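Local coordinates for protein cysteine desulfurase (Thermococcus onnurineus, PDB 5B89) that probably catalyses the pyridoxal-phosphate-dependent removal of sulfur from L-cysteine, passing it to a sulfur carrier and releasing L-alanine, at residues F154-D159 and L165-K170; V180-N185 and H191-L196. All coordinates share one frame; numbering follows the deposited sequence.

Interaction 1 of 2, residues F154-D159 and L165-K170; sequences FIEGDD and LSDAEK
Ile155 and Glu156 meet Ala168 and Asp167 where the chain leaves edge strand 151-154 of the seven-stranded sheet and soon turns back as helix 165-172, a strand-loop-helix connection in the large domain of this class-V aminotransferase fold. The tight part lies on the buried side. There CG2 of Ile155 rests on CB of Ala168 at 3.9 Å, and CD1 of the same side chain reaches that methyl at 4.1 Å, so both methyl ends of Ile155 touch the Ala168 methyl. Val128 and Leu163 also touch Ile155, while Leu196 of helix 193-203 touches Ala168.

Toward solvent the contact becomes polar. CG of Asp167 lies anti to its own backbone N, which carries the carboxylate across to the loop, where OD2 accepts the backbone N-H of Glu156 at an N-H...O angle of 156°. The donor arrives on the anti side of the carboxylate, 27° out of its plane. OD2 also forms a salt bridge with Lys171, whose NZ bonds to the carbonyl O of Phe154 as well, so Lys171 and Asp167 between them bond to the backbone at Phe154 and Glu156. Replacing Asp167 with an alanine would probably leave the Glu156 N-H without its acceptor and Lys171 without its carboxylate mate.

Glu156 itself is exposed. Its carboxylate stacks loosely on that of Asp167, the planes 28° apart, and OE1 comes within 4.3 Å of Asp167 OD1, a like-charge approach that Lys171 probably eases. The nearest part of the glutamate side chain to the aspartate is its methylene: CG lies 3.2 Å from Asp167 OD2, the same oxygen that accepts the Glu156 N-H at 2.8 Å.

Interaction 2 of 2, residues V180-N185 and H191-L196; sequences VQHVSN and HEVEEL. With ALA (alanine), chain H; PLP (pyridoxal-5'-phosphate), chain G.
His191 packs against Gln181 and His182 at the C-terminal end of strand 177-181, where the beta-alpha-beta unit leaves the sheet for helix 193-203. From CB, 3.9 Å from His182 O, the side chain runs to CG, 4.1 Å from Gln181 O, with CG anti to its own carbonyl carbon (chi1 -66°), which puts ND1 where it donates to Gln181 O at 3.2 Å. The acceptor lies almost in the ring plane, but the donor stands 40° above the carbonyl plane, off the lone pairs. CE1 passes CG of Gln181 at 3.7 Å, and NE2 at the tip makes a weak hydrogen bond with Gly161 O. The backbone N of His191 donates to His182 O at 2.9 Å.

On the helix, Val193 CG2 packs on His182 CA at 3.7 Å and meets its ring obliquely, while Val180 touches Val193 and Leu196. Farther along, Asn185 ND2 donates to the bound alanine's O at 2.7 Å, and Asn185 CB lies 3.2 Å from O3 of pyridoxal phosphate. Imidazole and backbone N-H thus satisfy two successive buried carbonyls, consistent with a fixed path for the strand end leading to the pocket of pyridoxal phosphate and alanine.

How the interactions relate
The two contacts follow one another along the chain: interaction 1 closes within helix 165-172 before strand 177-181 leads into interaction 2. Their centres are 12 Å apart, on the same side of the chain's centre. Both strands belong to the seven-stranded sheet, 151-154 at its edge and 177-181 further in, with 126-129 between them. Helices 165-172 and 193-203 meet directly, Leu196 CD2 packing on Ala168 CB and Leu165 CD2, each at 3.8 Å. Solvent-facing periphery and cofactor pocket are therefore linked through Leu196, which touches Ala168 and Leu165 on one helix and Val180 on the strand, with the residues that touch pyridoxal phosphate and alanine at the inner end.

Interaction 1 of 2, residues F154-D159 and L165-K170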
ATOM      1  N   PHE B 154       6.124  30.133  -1.458  1.00 18.28           N
ATOM      2  CA  PHE B 154       5.714  29.802  -0.139  1.00 17.60           C
ATOM      3  C   PHE B 154       5.042  30.945   0.521  1.00 17.03           C
ATOM      4  O   PHE B 154       5.621  32.116   0.559  1.00 20.48           O
ATOM      5  CB  PHE B 154       6.964  29.451   0.694  1.00 17.62           C
ATOM      6  CG  PHE B 154       7.726  28.315   0.143  1.00 17.52           C
ATOM      7  CD1 PHE B 154       7.294  26.986   0.324  1.00 19.80           C
ATOM      8  CD2 PHE B 154       8.763  28.548  -0.684  1.00 18.62           C
ATOM      9  CE1 PHE B 154       7.924  25.953  -0.256  1.00 22.39           C
ATOM     10  CE2 PHE B 154       9.442  27.525  -1.256  1.00 22.46           C
ATOM     11  CZ  PHE B 154       9.048  26.217  -1.053  1.00 20.63           C
ATOM     12  N   ILE B 155       3.868  30.737   1.074  1.00 17.39           N
ATOM     13  CA  ILE B 155       3.126  31.798   1.761  1.00 16.86           C
ATOM     14  C   ILE B 155       3.920  32.242   2.984  1.00 18.87           C
ATOM     15  O   ILE B 155       4.505  31.441   3.612  1.00 18.98           O
ATOM     16  CB  ILE B 155       1.746  31.292   2.234  1.00 16.92           C
ATOM     17  CG1 ILE B 155       0.942  30.889   1.021  1.00 17.79           C
ATOM     18  CG2 ILE B 155       0.959  32.318   3.011  1.00 16.98           C
ATOM     19  CD1 ILE B 155      -0.243  30.006   1.286  1.00 20.44           C
ATOM     20  N   GLU B 156       3.899  33.523   3.294  1.00 17.41           N
ATOM     21  CA  GLU B 156       4.630  33.989   4.455  1.00 18.84           C
ATOM     22  C   GLU B 156       3.916  33.630   5.719  1.00 17.69           C
ATOM     23  O   GLU B 156       2.740  33.600   5.767  1.00 18.43           O
ATOM     24  CB  GLU B 156       4.841  35.520   4.393  1.00 22.08           C
ATOM     25  CG  GLU B 156       5.718  35.926   3.229  1.00 24.82           C
ATOM     26  CD  GLU B 156       6.102  37.381   3.253  1.00 37.55           C
ATOM     27  OE1 GLU B 156       5.550  38.108   4.062  1.00 40.40           O
ATOM     28  OE2 GLU B 156       6.937  37.783   2.426  1.00 40.21           O
ATOM     29  N   GLY B 157       4.692  33.438   6.760  1.00 17.93           N
ATOM     30  CA  GLY B 157       4.129  33.165   8.048  1.00 18.31           C
ATOM     31  C   GLY B 157       5.143  33.352   9.150  1.00 17.29           C
ATOM     32  O   GLY B 157       6.267  33.538   8.908  1.00 18.38           O
ATOM     33  N   ASP B 158       4.651  33.278  10.373  1.00 19.93           N
ATOM     34  CA  ASP B 158       5.445  33.467  11.563  1.00 20.46           C
ATOM     35  C   ASP B 158       5.998  32.183  12.171  1.00 20.57           C
ATOM     36  O   ASP B 158       5.794  31.134  11.662  1.00 20.19           O
ATOM     37  CB  ASP B 158       4.701  34.356  12.556  1.00 19.46           C
ATOM     38  CG  ASP B 158       3.559  33.663  13.240  1.00 21.73           C
ATOM     39  OD1 ASP B 158       3.485  32.458  13.220  1.00 24.00           O
ATOM     40  OD2 ASP B 158       2.740  34.335  13.793  1.00 22.19           O
ATOM     41  N   ASP B 159       6.766  32.302  13.225  1.00 21.36           N
ATOM     42  CA  ASP B 159       7.396  31.164  13.829  1.00 21.24           C
ATOM     43  C   ASP B 159       6.443  30.250  14.577  1.00 21.45           C
ATOM     44  O   ASP B 159       6.798  29.170  14.901  1.00 26.64           O
ATOM     45  CB  ASP B 159       8.558  31.608  14.728  1.00 22.49           C
ATOM     46  CG  ASP B 159       9.800  31.982  13.938  1.00 30.98           C
ATOM     47  OD1 ASP B 159       9.797  31.855  12.721  1.00 30.92           O
ATOM     48  OD2 ASP B 159      10.759  32.430  14.558  1.00 37.32           O
ATOM     49  N   LEU B 165      -2.543  35.755   5.730  1.00 18.47           N
ATOM     50  CA  LEU B 165      -3.552  35.534   4.747  1.00 18.87           C
ATOM     51  C   LEU B 165      -3.588  36.582   3.647  1.00 22.21           C
ATOM     52  O   LEU B 165      -4.043  36.325   2.598  1.00 20.86           O
ATOM     53  CB  LEU B 165      -4.893  35.322   5.391  1.00 20.14           C
ATOM     54  CG  LEU B 165      -5.001  33.996   6.152  1.00 24.28           C
ATOM     55  CD1 LEU B 165      -6.399  33.838   6.676  1.00 28.08           C
ATOM     56  CD2 LEU B 165      -4.601  32.768   5.361  1.00 25.93           C
ATOM     57  N   SER B 166      -3.070  37.756   3.942  1.00 22.21           N
ATOM     58  CA  SER B 166      -2.949  38.812   2.960  1.00 22.70           C
ATOM     59  C   SER B 166      -1.892  38.395   1.962  1.00 23.55           C
ATOM     60  O   SER B 166      -2.101  38.503   0.811  1.00 25.74           O
ATOM     61  CB  SER B 166      -2.595  40.133   3.634  1.00 25.41           C
ATOM     62  OG  SER B 166      -3.727  40.577   4.304  1.00 36.39           O
ATOM     63  N   ASP B 167      -0.765  37.898   2.417  1.00 21.21           N
ATOM     64  CA  ASP B 167       0.229  37.366   1.545  1.00 22.30           C
ATOM     65  C   ASP B 167      -0.336  36.151   0.755  1.00 19.46           C
ATOM     66  O   ASP B 167       0.004  35.952  -0.439  1.00 19.40           O
ATOM     67  CB  ASP B 167       1.477  36.950   2.326  1.00 24.17           C
ATOM     68  CG  ASP B 167       2.604  36.635   1.450  1.00 25.29           C
ATOM     69  OD1 ASP B 167       3.049  37.509   0.668  1.00 24.41           O
ATOM     70  OD2 ASP B 167       3.134  35.473   1.380  1.00 21.79           O
ATOM     71  N   ALA B 168      -1.134  35.296   1.443  1.00 16.11           N
ATOM     72  CA  ALA B 168      -1.738  34.160   0.726  1.00 16.72           C
ATOM     73  C   ALA B 168      -2.546  34.587  -0.484  1.00 17.57           C
ATOM     74  O   ALA B 168      -2.478  34.024  -1.518  1.00 17.36           O
ATOM     75  CB  ALA B 168      -2.598  33.346   1.658  1.00 16.75           C
ATOM     76  N   GLU B 169      -3.295  35.671  -0.324  1.00 18.21           N
ATOM     77  CA  GLU B 169      -4.118  36.127  -1.429  1.00 19.54           C
ATOM     78  C   GLU B 169      -3.253  36.603  -2.564  1.00 18.80           C
ATOM     79  O   GLU B 169      -3.520  36.282  -3.738  1.00 19.61           O
ATOM     80  CB  GLU B 169      -4.923  37.306  -0.960  1.00 21.69           C
ATOM     81  CG  GLU B 169      -6.065  37.072  -0.047  1.00 29.01           C
ATOM     82  CD  GLU B 169      -6.793  38.384   0.298  1.00 39.45           C
ATOM     83  OE1 GLU B 169      -6.120  39.364   0.684  1.00 50.16           O
ATOM     84  OE2 GLU B 169      -8.018  38.426   0.180  1.00 42.69           O
ATOM     85  N   LYS B 170      -2.188  37.285  -2.246  1.00 18.79           N
ATOM     86  CA  LYS B 170      -1.293  37.743  -3.256  1.00 23.01           C
ATOM     87  C   LYS B 170      -0.613  36.631  -3.980  1.00 22.84           C
ATOM     88  O   LYS B 170      -0.529  36.659  -5.154  1.00 25.29           O
ATOM     89  CB  LYS B 170      -0.230  38.663  -2.683  1.00 24.68           C
ATOM     90  CG  LYS B 170      -0.799  39.952  -2.223  1.00 33.42           C
ATOM     91  CD  LYS B 170       0.126  40.782  -1.355  1.00 39.31           C
ATOM     92  CE  LYS B 170      -0.599  42.082  -1.013  1.00 43.50           C
ATOM     93  NZ  LYS B 170      -0.085  42.889   0.119  1.00 49.85           N
TER

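Interaction 2 of 2, residues V180-N185 and H191-L196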
ATOM      1  N   VAL B 180      -1.636  22.706   0.554  1.00 12.53           N
ATOM      2  CA  VAL B 180      -1.418  23.058   1.951  1.00 13.43           C
ATOM      3  C   VAL B 180      -1.791  21.937   2.911  1.00 14.18           C
ATOM      4  O   VAL B 180      -2.640  21.137   2.662  1.00 13.45           O
ATOM      5  CB  VAL B 180      -2.194  24.310   2.371  1.00 14.36           C
ATOM      6  CG1 VAL B 180      -1.848  25.496   1.456  1.00 16.89           C
ATOM      7  CG2 VAL B 180      -3.663  24.031   2.345  1.00 17.05           C
ATOM      8  N   GLN B 181      -1.130  21.964   4.052  1.00 13.59           N
ATOM      9  CA  GLN B 181      -1.436  21.031   5.077  1.00 14.45           C
ATOM     10  C   GLN B 181      -2.566  21.638   5.894  1.00 13.69           C
ATOM     11  O   GLN B 181      -2.646  22.771   6.050  1.00 14.03           O
ATOM     12  CB  GLN B 181      -0.225  20.799   5.974  1.00 12.77           C
ATOM     13  CG  GLN B 181       0.111  21.987   6.803  1.00 16.77           C
ATOM     14  CD  GLN B 181       1.472  21.946   7.469  1.00 20.08           C
ATOM     15  OE1 GLN B 181       2.227  21.022   7.332  1.00 18.41           O
ATOM     16  NE2 GLN B 181       1.744  22.965   8.206  1.00 16.07           N
ATOM     17  N   HIS B 182      -3.461  20.823   6.381  1.00 11.20           N
ATOM     18  CA  HIS B 182      -4.476  21.265   7.270  1.00 12.33           C
ATOM     19  C   HIS B 182      -3.920  21.574   8.651  1.00 13.03           C
ATOM     20  O   HIS B 182      -4.247  22.619   9.289  1.00 13.70           O
ATOM     21  CB  HIS B 182      -5.587  20.218   7.327  1.00 13.68           C
ATOM     22  CG  HIS B 182      -6.832  20.605   7.946  1.00 12.88           C
ATOM     23  ND1 HIS B 182      -7.953  19.782   7.908  1.00 13.70           N
ATOM     24  CD2 HIS B 182      -7.216  21.696   8.667  1.00 13.36           C
ATOM     25  CE1 HIS B 182      -8.958  20.347   8.530  1.00 15.00           C
ATOM     26  NE2 HIS B 182      -8.533  21.510   8.999  1.00 15.64           N
ATOM     27  N   VAL B 183      -3.146  20.661   9.183  1.00 12.62           N
ATOM     28  CA  VAL B 183      -2.433  20.765  10.476  1.00 12.30           C
ATOM     29  C   VAL B 183      -1.010  20.392  10.296  1.00 12.86           C
ATOM     30  O   VAL B 183      -0.665  19.420   9.694  1.00 13.38           O
ATOM     31  CB  VAL B 183      -3.088  19.756  11.469  1.00 12.46           C
ATOM     32  CG1 VAL B 183      -2.336  19.721  12.853  1.00 14.92           C
ATOM     33  CG2 VAL B 183      -4.555  20.071  11.690  1.00 14.27           C
ATOM     34  N   SER B 184      -0.087  21.189  10.894  1.00 13.61           N
ATOM     35  CA  SER B 184       1.297  20.912  10.956  1.00 14.13           C
ATOM     36  C   SER B 184       1.658  19.793  11.959  1.00 13.81           C
ATOM     37  O   SER B 184       1.284  19.942  13.108  1.00 16.06           O
ATOM     38  CB  SER B 184       2.044  22.156  11.383  1.00 17.28           C
ATOM     39  OG  SER B 184       3.421  21.825  11.625  1.00 17.85           O
ATOM     40  N   ASN B 185       2.378  18.773  11.511  1.00 15.43           N
ATOM     41  CA  ASN B 185       2.793  17.681  12.378  1.00 15.30           C
ATOM     42  C   ASN B 185       3.905  18.083  13.327  1.00 16.44           C
ATOM     43  O   ASN B 185       4.235  17.314  14.179  1.00 17.40           O
ATOM     44  CB  ASN B 185       3.241  16.508  11.510  1.00 16.23           C
ATOM     45  CG  ASN B 185       4.494  16.815  10.709  1.00 19.55           C
ATOM     46  OD1 ASN B 185       4.542  17.836   9.966  1.00 22.38           O
ATOM     47  ND2 ASN B 185       5.489  15.970  10.830  1.00 19.51           N
ATOM     48  N   HIS B 191      -4.224  25.429  10.146  1.00 12.64           N
ATOM     49  CA  HIS B 191      -4.379  26.513   9.190  1.00 13.24           C
ATOM     50  C   HIS B 191      -5.819  26.790   8.807  1.00 14.03           C
ATOM     51  O   HIS B 191      -6.670  25.986   8.980  1.00 14.44           O
ATOM     52  CB  HIS B 191      -3.574  26.195   7.954  1.00 13.31           C
ATOM     53  CG  HIS B 191      -2.105  26.167   8.190  1.00 12.39           C
ATOM     54  ND1 HIS B 191      -1.306  25.103   7.856  1.00 16.48           N
ATOM     55  CD2 HIS B 191      -1.296  27.066   8.770  1.00 11.32           C
ATOM     56  CE1 HIS B 191      -0.066  25.364   8.187  1.00 13.80           C
ATOM     57  NE2 HIS B 191      -0.039  26.551   8.741  1.00 17.60           N
ATOM     58  N   GLU B 192      -6.050  28.000   8.308  1.00 14.46           N
ATOM     59  CA  GLU B 192      -7.365  28.435   7.873  1.00 14.43           C
ATOM     60  C   GLU B 192      -7.636  27.876   6.503  1.00 15.46           C
ATOM     61  O   GLU B 192      -7.740  28.574   5.561  1.00 13.72           O
ATOM     62  CB  GLU B 192      -7.432  29.964   7.875  1.00 16.35           C
ATOM     63  CG  GLU B 192      -6.990  30.540   9.217  1.00 17.08           C
ATOM     64  CD  GLU B 192      -5.462  30.806   9.351  1.00 24.02           C
ATOM     65  OE1 GLU B 192      -4.605  30.251   8.641  1.00 22.79           O
ATOM     66  OE2 GLU B 192      -5.139  31.595  10.245  1.00 35.72           O
ATOM     67  N   VAL B 193      -7.753  26.567   6.457  1.00 13.69           N
ATOM     68  CA  VAL B 193      -7.934  25.895   5.193  1.00 14.57           C
ATOM     69  C   VAL B 193      -9.192  26.299   4.401  1.00 14.29           C
ATOM     70  O   VAL B 193      -9.136  26.375   3.210  1.00 14.93           O
ATOM     71  CB  VAL B 193      -7.802  24.372   5.333  1.00 15.14           C
ATOM     72  CG1 VAL B 193      -8.026  23.705   4.008  1.00 20.16           C
ATOM     73  CG2 VAL B 193      -6.426  24.001   5.802  1.00 17.69           C
ATOM     74  N   GLU B 194     -10.265  26.550   5.080  1.00 13.97           N
ATOM     75  CA  GLU B 194     -11.450  26.951   4.378  1.00 15.10           C
ATOM     76  C   GLU B 194     -11.212  28.260   3.652  1.00 15.71           C
ATOM     77  O   GLU B 194     -11.576  28.407   2.543  1.00 15.36           O
ATOM     78  CB  GLU B 194     -12.616  27.061   5.329  1.00 18.07           C
ATOM     79  CG  GLU B 194     -12.971  25.767   6.022  1.00 23.60           C
ATOM     80  CD  GLU B 194     -14.002  26.012   7.083  1.00 34.25           C
ATOM     81  OE1 GLU B 194     -13.772  25.587   8.208  1.00 37.06           O
ATOM     82  OE2 GLU B 194     -14.995  26.694   6.770  1.00 44.00           O
ATOM     83  N   GLU B 195     -10.545  29.179   4.312  1.00 14.99           N
ATOM     84  CA  GLU B 195     -10.258  30.463   3.699  1.00 17.04           C
ATOM     85  C   GLU B 195      -9.262  30.362   2.570  1.00 15.93           C
ATOM     86  O   GLU B 195      -9.446  30.979   1.583  1.00 16.53           O
ATOM     87  CB  GLU B 195      -9.790  31.464   4.732  1.00 19.79           C
ATOM     88  CG  GLU B 195      -9.653  32.877   4.188  1.00 27.23           C
ATOM     89  CD  GLU B 195     -10.953  33.451   3.584  1.00 32.98           C
ATOM     90  OE1 GLU B 195     -12.043  33.194   4.073  1.00 38.20           O
ATOM     91  OE2 GLU B 195     -10.837  34.150   2.585  1.00 38.07           O
ATOM     92  N   LEU B 196      -8.226  29.558   2.749  1.00 13.70           N
ATOM     93  CA  LEU B 196      -7.247  29.352   1.708  1.00 12.93           C
ATOM     94  C   LEU B 196      -7.972  28.699   0.488  1.00 14.31           C
ATOM     95  O   LEU B 196      -7.652  29.045  -0.672  1.00 13.73           O
ATOM     96  CB  LEU B 196      -6.094  28.438   2.208  1.00 14.31           C
ATOM     97  CG  LEU B 196      -5.249  29.120   3.306  1.00 13.86           C
ATOM     98  CD1 LEU B 196      -4.382  28.078   3.967  1.00 16.89           C
ATOM     99  CD2 LEU B 196      -4.338  30.106   2.642  1.00 16.97           C
TER
HETATM  100  N   ALA H 401       3.576  12.549   9.939  1.00 34.80           N
HETATM  101  CA  ALA H 401       4.200  11.658  11.035  1.00 35.96           C
HETATM  102  C   ALA H 401       5.317  12.261  11.920  1.00 30.14           C
HETATM  103  O   ALA H 401       5.367  13.514  11.951  1.00 27.35           O
HETATM  104  CB  ALA H 401       4.732  10.285  10.578  1.00 37.18           C
HETATM  105  OXT ALA H 401       6.106  11.611  12.701  1.00 37.63           O
HETATM  106  N1  PLP G 400       1.683  15.025   6.100  1.00 20.50           N
HETATM  107  C2  PLP G 400       1.483  15.305   7.417  1.00 24.78           C
HETATM  108  C2A PLP G 400       0.997  16.668   7.860  1.00 28.80           C
HETATM  109  C3  PLP G 400       1.791  14.283   8.332  1.00 26.38           C
HETATM  110  O3  PLP G 400       1.604  14.508   9.657  1.00 33.10           O
HETATM  111  C4  PLP G 400       2.205  13.008   7.869  1.00 27.53           C
HETATM  112  C4A PLP G 400       2.592  11.924   8.951  1.00 34.01           C
HETATM  113  C5  PLP G 400       2.301  12.799   6.469  1.00 21.39           C
HETATM  114  C6  PLP G 400       2.058  13.821   5.578  1.00 23.74           C
HETATM  115  C5A PLP G 400       2.792  11.443   5.972  1.00 24.25           C
HETATM  116  O4P PLP G 400       1.789  10.431   6.290  1.00 15.48           O
HETATM  117  P   PLP G 400       2.243   9.002   5.897  1.00 12.13           P
HETATM  118  O1P PLP G 400       1.157   8.165   6.379  1.00 15.64           O
HETATM  119  O2P PLP G 400       3.547   8.764   6.661  1.00 17.09           O
HETATM  120  O3P PLP G 400       2.482   8.973   4.461  1.00 11.67           O